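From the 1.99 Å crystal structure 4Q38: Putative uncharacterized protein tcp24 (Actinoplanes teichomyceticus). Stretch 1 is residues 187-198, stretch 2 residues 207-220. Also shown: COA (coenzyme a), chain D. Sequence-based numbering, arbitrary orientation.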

# COMPACT_ATOMS: atom_id res chain seq x y z
N ILE A 187 5.29 -9.30 4.94
CA ILE A 187 6.51 -8.54 5.20
C ILE A 187 6.24 -7.15 5.76
O ILE A 187 7.18 -6.38 5.99
N LEU A 188 4.96 -6.85 5.99
CA LEU A 188 4.53 -5.57 6.54
C LEU A 188 3.53 -5.85 7.65
O LEU A 188 2.63 -6.70 7.48
N TYR A 189 3.67 -5.15 8.77
CA TYR A 189 2.77 -5.30 9.93
C TYR A 189 2.37 -3.96 10.51
O TYR A 189 3.21 -3.09 10.75
N ARG A 190 1.07 -3.79 10.74
CA ARG A 190 0.59 -2.61 11.45
C ARG A 190 0.67 -2.87 12.95
O ARG A 190 0.06 -3.82 13.47
N LEU A 191 1.42 -2.02 13.63
CA LEU A 191 1.65 -2.16 15.05
C LEU A 191 1.16 -0.90 15.76
O LEU A 191 1.94 -0.08 16.26
N GLY A 192 -0.16 -0.73 15.79
CA GLY A 192 -0.75 0.50 16.33
C GLY A 192 -0.89 1.52 15.23
O GLY A 192 -1.40 1.19 14.15
N ARG A 193 -0.46 2.76 15.48
CA ARG A 193 -0.64 3.85 14.51
C ARG A 193 0.26 3.68 13.28
O ARG A 193 -0.11 4.07 12.17
N LEU A 194 1.45 3.11 13.49
CA LEU A 194 2.43 2.95 12.41
C LEU A 194 2.51 1.52 11.90
O LEU A 194 2.19 0.58 12.62
N GLN A 195 2.96 1.38 10.65
CA GLN A 195 3.33 0.10 10.07
C GLN A 195 4.84 -0.02 9.96
O GLN A 195 5.54 0.99 9.83
N PHE A 196 5.32 -1.26 9.99
CA PHE A 196 6.75 -1.55 9.81
C PHE A 196 6.92 -2.67 8.81
O PHE A 196 6.25 -3.69 8.89
N SER A 197 7.84 -2.47 7.86
CA SER A 197 8.18 -3.50 6.89
C SER A 197 9.59 -4.06 7.11
O SER A 197 10.51 -3.31 7.44
N LEU A 198 9.74 -5.36 6.91
CA LEU A 198 11.06 -5.98 6.83
C LEU A 198 11.76 -5.38 5.62
O LEU A 198 11.21 -5.35 4.53
N HIS A 207 16.95 -3.33 8.14
CA HIS A 207 16.25 -2.29 8.90
C HIS A 207 14.77 -2.51 8.85
O HIS A 207 14.29 -3.47 8.23
N LEU A 208 14.01 -1.65 9.52
CA LEU A 208 12.57 -1.65 9.34
C LEU A 208 12.12 -0.40 8.60
O LEU A 208 12.49 0.72 8.97
N GLY A 209 11.34 -0.59 7.54
CA GLY A 209 10.69 0.54 6.89
C GLY A 209 9.56 0.99 7.80
O GLY A 209 8.85 0.16 8.36
N LEU A 210 9.41 2.29 7.98
CA LEU A 210 8.33 2.82 8.82
C LEU A 210 7.33 3.48 7.88
O LEU A 210 7.74 4.18 6.97
N HIS A 211 6.04 3.25 8.09
CA HIS A 211 5.01 3.78 7.19
C HIS A 211 3.83 4.27 7.99
O HIS A 211 3.57 3.77 9.09
N VAL A 212 3.10 5.24 7.44
CA VAL A 212 1.96 5.83 8.14
C VAL A 212 0.71 5.64 7.27
O VAL A 212 0.54 6.34 6.26
N PRO A 213 -0.15 4.68 7.63
CA PRO A 213 -1.41 4.55 6.93
C PRO A 213 -2.32 5.74 7.24
O PRO A 213 -2.18 6.40 8.27
N GLU A 214 -3.24 6.03 6.33
CA GLU A 214 -4.07 7.21 6.49
C GLU A 214 -5.04 7.03 7.66
O GLU A 214 -5.16 7.90 8.51
N TRP A 215 -5.71 5.88 7.70
CA TRP A 215 -6.72 5.64 8.73
C TRP A 215 -6.15 5.44 10.10
O TRP A 215 -5.11 4.81 10.25
N GLY A 216 -6.85 5.96 11.10
CA GLY A 216 -6.41 5.83 12.47
C GLY A 216 -6.21 7.16 13.17
O GLY A 216 -5.67 7.19 14.27
N GLY A 217 -6.66 8.25 12.54
CA GLY A 217 -6.60 9.58 13.14
C GLY A 217 -5.22 10.24 13.10
O GLY A 217 -4.31 9.75 12.42
N PRO A 218 -5.05 11.36 13.83
CA PRO A 218 -3.79 12.10 13.81
C PRO A 218 -2.59 11.30 14.29
O PRO A 218 -2.74 10.34 15.05
N LEU A 219 -1.41 11.72 13.85
CA LEU A 219 -0.17 11.08 14.27
C LEU A 219 0.24 11.62 15.65
O LEU A 219 1.25 12.30 15.79
N LEU A 220 -0.58 11.32 16.67
CA LEU A 220 -0.35 11.80 18.03
C LEU A 220 0.97 11.24 18.59
O LEU A 220 1.28 10.07 18.38

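Antiparallel strands sort their side chains by alternation, and where the ladder ends, long polar side chains often take over the work of the backbone. The contact between residues 187-198 and 207-220 of this protein illustrates both points. Strand 194-198 runs against strand 207-211, and the residues Phe196, Leu198, Leu208 and Leu210 project to one face of the sheet. Phe196 (chi1 m) lies close to two leucines: its CD1 is 4.2 Å from Leu208 CB, and its CE1 is 3.9 Å from Leu210 CD1. Leu210 adopts the t, t conformation and Leu194 m, t, which brings Leu194 CD1 within 3.8 Å of Leu210 CD1. Leu194 extends this apolar cluster beyond the strand pair, for its CD2 lies 3.8 Å from Val212 CG2 and 3.9 Å from Leu219 CD2.

The other face, which carries Gln195, Ser197 and His211, is more polar. Ser197 (p) and His211 (m) share a hydrogen bond of 2.8 Å between Ser197 OG and His211 NE2, made at the edge of the imidazole ring. Gly209 leaves room for the serine hydroxyl: a CB there would sit 2.3 Å from Ser197 OG, a clash. Leu188 (t, p) packs beside the imidazole, its CD1 3.6 Å from His211 CD2, while Gln195 (m, t) places OE1 3.4 Å from His211 CB and 3.5 Å from Pro213 CD. Beneath these side chains the backbone pairs regularly, with Gln195 N to His211 O and His211 N to Gln195 O both 2.9 Å.

Two arginines, Arg190 from strand 188-191 and Arg193 from the turn after it, bind carbonyls of the loop that follows strand 207-211. Arg193 (t, p, t) starts sideways, but its guanidinium reaches the turn: NH1 donates to Pro213 O at 2.9 Å and NH2 to the same Pro213 O at 3.0 Å, while NE and NH2 donate to Gly217 O at 3.0 and 2.8 Å. One group thus ties together two separated points of the loop. Arg190, extended as t, t, t, donates from NH2 to Trp215 O at 2.8 Å, with a weak second bond from NH1 to Trp215 O at 3.2 Å; Pro213 CG covers one face of its guanidinium. Arg190 NE donates to Gly192 O of its own stretch at 2.8 Å.

Coenzyme A borders this polar edge. Its N4P donates to Val212 O at 2.9 Å, Leu219 N donates to its O4A at 2.7 Å, and its CEP lies 3.3 Å from Arg193 NH2, so the arginine that binds the loop carbonyls also touches the ligand.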

# COMPACT_ATOMS: atom_id res chain seq x y z
CB ILE A 187 7.41 -8.45 3.94
CG1 ILE A 187 6.69 -7.73 2.79
CG2 ILE A 187 7.84 -9.86 3.53
CD1 ILE A 187 7.60 -7.26 1.67
CB LEU A 188 3.85 -4.72 5.46
CG LEU A 188 3.29 -3.34 5.87
CD1 LEU A 188 4.37 -2.28 5.84
CD2 LEU A 188 2.16 -2.92 4.94
CB TYR A 189 3.40 -6.20 11.02
CG TYR A 189 3.57 -7.58 10.48
CD1 TYR A 189 2.51 -8.49 10.50
CD2 TYR A 189 4.78 -7.97 9.87
CE1 TYR A 189 2.64 -9.75 9.95
CE2 TYR A 189 4.91 -9.23 9.31
CZ TYR A 189 3.83 -10.11 9.35
OH TYR A 189 3.94 -11.36 8.78
CB ARG A 190 -0.83 -2.22 11.02
CG ARG A 190 -1.31 -0.93 11.69
CD ARG A 190 -2.61 -0.37 11.15
NE ARG A 190 -2.87 0.92 11.78
CZ ARG A 190 -3.63 1.88 11.28
NH1 ARG A 190 -4.25 1.72 10.11
NH2 ARG A 190 -3.75 3.03 11.94
CB LEU A 191 3.15 -2.42 15.31
CG LEU A 191 3.81 -3.63 14.62
CD1 LEU A 191 5.27 -3.72 15.05
CD2 LEU A 191 3.11 -4.96 14.89
CB ARG A 193 -0.41 5.23 15.17
CG ARG A 193 -0.77 6.43 14.29
CD ARG A 193 -2.25 6.38 13.92
NE ARG A 193 -2.65 7.31 12.86
CZ ARG A 193 -2.47 7.13 11.55
NH1 ARG A 193 -1.82 6.05 11.09
NH2 ARG A 193 -2.92 8.04 10.70
CB LEU A 194 3.82 3.33 12.91
CG LEU A 194 3.99 4.68 13.60
CD1 LEU A 194 5.43 4.75 14.07
CD2 LEU A 194 3.65 5.80 12.63
CB GLN A 195 2.78 -0.01 8.65
CG GLN A 195 1.27 -0.02 8.52
CD GLN A 195 0.86 0.43 7.14
OE1 GLN A 195 1.50 1.31 6.56
NE2 GLN A 195 -0.20 -0.17 6.59
CB PHE A 196 7.39 -1.96 11.15
CG PHE A 196 7.38 -0.87 12.18
CD1 PHE A 196 8.40 0.07 12.23
CD2 PHE A 196 6.33 -0.76 13.09
CE1 PHE A 196 8.38 1.10 13.17
CE2 PHE A 196 6.30 0.26 14.03
CZ PHE A 196 7.32 1.20 14.07
CB SER A 197 8.09 -2.94 5.47
OG SER A 197 8.91 -1.79 5.37
CB LEU A 198 10.94 -7.49 6.65
CG LEU A 198 10.29 -8.30 7.77
CD1 LEU A 198 9.88 -9.67 7.24
CD2 LEU A 198 11.27 -8.46 8.92
CB HIS A 207 16.65 -0.89 8.44
CG HIS A 207 16.26 -0.56 7.02
ND1 HIS A 207 17.14 -0.63 6.00
CD2 HIS A 207 15.05 -0.12 6.47
CE1 HIS A 207 16.52 -0.28 4.84
NE2 HIS A 207 15.25 0.04 5.13
CB LEU A 208 11.86 -1.77 10.69
CG LEU A 208 12.17 -3.02 11.54
CD1 LEU A 208 11.44 -2.87 12.87
CD2 LEU A 208 11.74 -4.32 10.86
CB LEU A 210 8.88 3.80 9.86
CG LEU A 210 7.93 4.43 10.90
CD1 LEU A 210 8.72 4.80 12.14
CD2 LEU A 210 7.20 5.65 10.35
CB HIS A 211 4.56 2.71 6.18
CG HIS A 211 5.69 1.93 5.57
ND1 HIS A 211 6.32 2.32 4.45
CD2 HIS A 211 6.32 0.76 5.99
CE1 HIS A 211 7.30 1.44 4.15
NE2 HIS A 211 7.30 0.48 5.09
CB VAL A 212 2.18 7.34 8.45
CG1 VAL A 212 0.99 7.90 9.23
CG2 VAL A 212 3.47 7.56 9.24
CB PRO A 213 -2.01 3.25 7.50
CG PRO A 213 -1.32 3.03 8.80
CD PRO A 213 0.02 3.69 8.72
CB GLU A 214 -4.84 7.54 5.21
CG GLU A 214 -5.78 8.73 5.40
CD GLU A 214 -6.52 9.10 4.13
OE1 GLU A 214 -5.87 9.37 3.11
OE2 GLU A 214 -7.77 9.12 4.17
CB TRP A 215 -7.59 4.45 8.35
CG TRP A 215 -8.60 4.78 7.29
CD1 TRP A 215 -8.76 5.97 6.59
CD2 TRP A 215 -9.62 3.88 6.74
NE1 TRP A 215 -9.79 5.88 5.69
CE2 TRP A 215 -10.34 4.65 5.73
CE3 TRP A 215 -9.98 2.56 6.98
CZ2 TRP A 215 -11.40 4.10 5.00
CZ3 TRP A 215 -11.04 2.02 6.24
CH2 TRP A 215 -11.73 2.78 5.28
CB PRO A 218 -4.05 13.29 14.75
CG PRO A 218 -5.53 13.48 14.72
CD PRO A 218 -6.10 12.09 14.60
CB LEU A 219 0.92 11.38 13.22
CG LEU A 219 1.82 10.26 12.69
CD1 LEU A 219 3.12 10.86 12.19
CD2 LEU A 219 2.10 9.17 13.72
CB LEU A 220 -1.51 11.39 18.94
CG LEU A 220 -2.94 11.92 18.68
CD1 LEU A 220 -3.93 11.33 19.67
CD2 LEU A 220 -2.99 13.45 18.74
N1A COA D . -4.53 16.22 4.40
C2A COA D . -5.05 17.41 4.78
N3A COA D . -4.73 18.03 5.93
C4A COA D . -3.85 17.46 6.79
C5A COA D . -3.23 16.17 6.45
C6A COA D . -3.63 15.55 5.16
N6A COA D . -3.12 14.37 4.74
N7A COA D . -2.41 15.86 7.46
C8A COA D . -2.48 16.86 8.37
N9A COA D . -3.35 17.80 7.97
C1B COA D . -3.68 19.06 8.69
C2B COA D . -4.13 18.84 10.13
O2B COA D . -5.54 18.62 10.18
C3B COA D . -3.69 20.12 10.79
O3B COA D . -4.60 21.16 10.42
P3B COA D . -4.81 22.53 11.27
O7A COA D . -5.58 22.07 12.46
O8A COA D . -5.53 23.40 10.28
O9A COA D . -3.42 23.02 11.59
C4B COA D . -2.36 20.41 10.10
O4B COA D . -2.49 19.85 8.79
C5B COA D . -1.14 19.83 10.82
O5B COA D . -1.24 18.39 10.86
P1A COA D . -0.26 17.48 11.75
O1A COA D . -0.64 17.52 13.20
O2A COA D . 1.15 17.83 11.35
O3A COA D . -0.58 16.00 11.16
P2A COA D . -1.75 15.01 11.66
O4A COA D . -1.23 14.19 12.81
O5A COA D . -3.05 15.75 11.84
O6A COA D . -1.90 14.09 10.35
CBP COA D . -1.25 12.10 9.06
CCP COA D . -0.80 13.28 9.92
CDP COA D . 0.03 11.39 8.63
CEP COA D . -2.11 11.18 9.90
CAP COA D . -2.04 12.60 7.82
OAP COA D . -1.26 13.56 7.11
C9P COA D . -2.48 11.54 6.83
O9P COA D . -3.43 10.82 7.08
N8P COA D . -1.82 11.47 5.67
C7P COA D . -2.04 10.40 4.71
C6P COA D . -1.06 9.25 4.94
C5P COA D . 0.37 9.69 4.68
O5P COA D . 0.61 10.80 4.22
N4P COA D . 1.33 8.81 5.01
C3P COA D . 2.72 8.98 4.60
C2P COA D . 2.97 8.63 3.15
S1P COA D . 4.73 8.87 2.73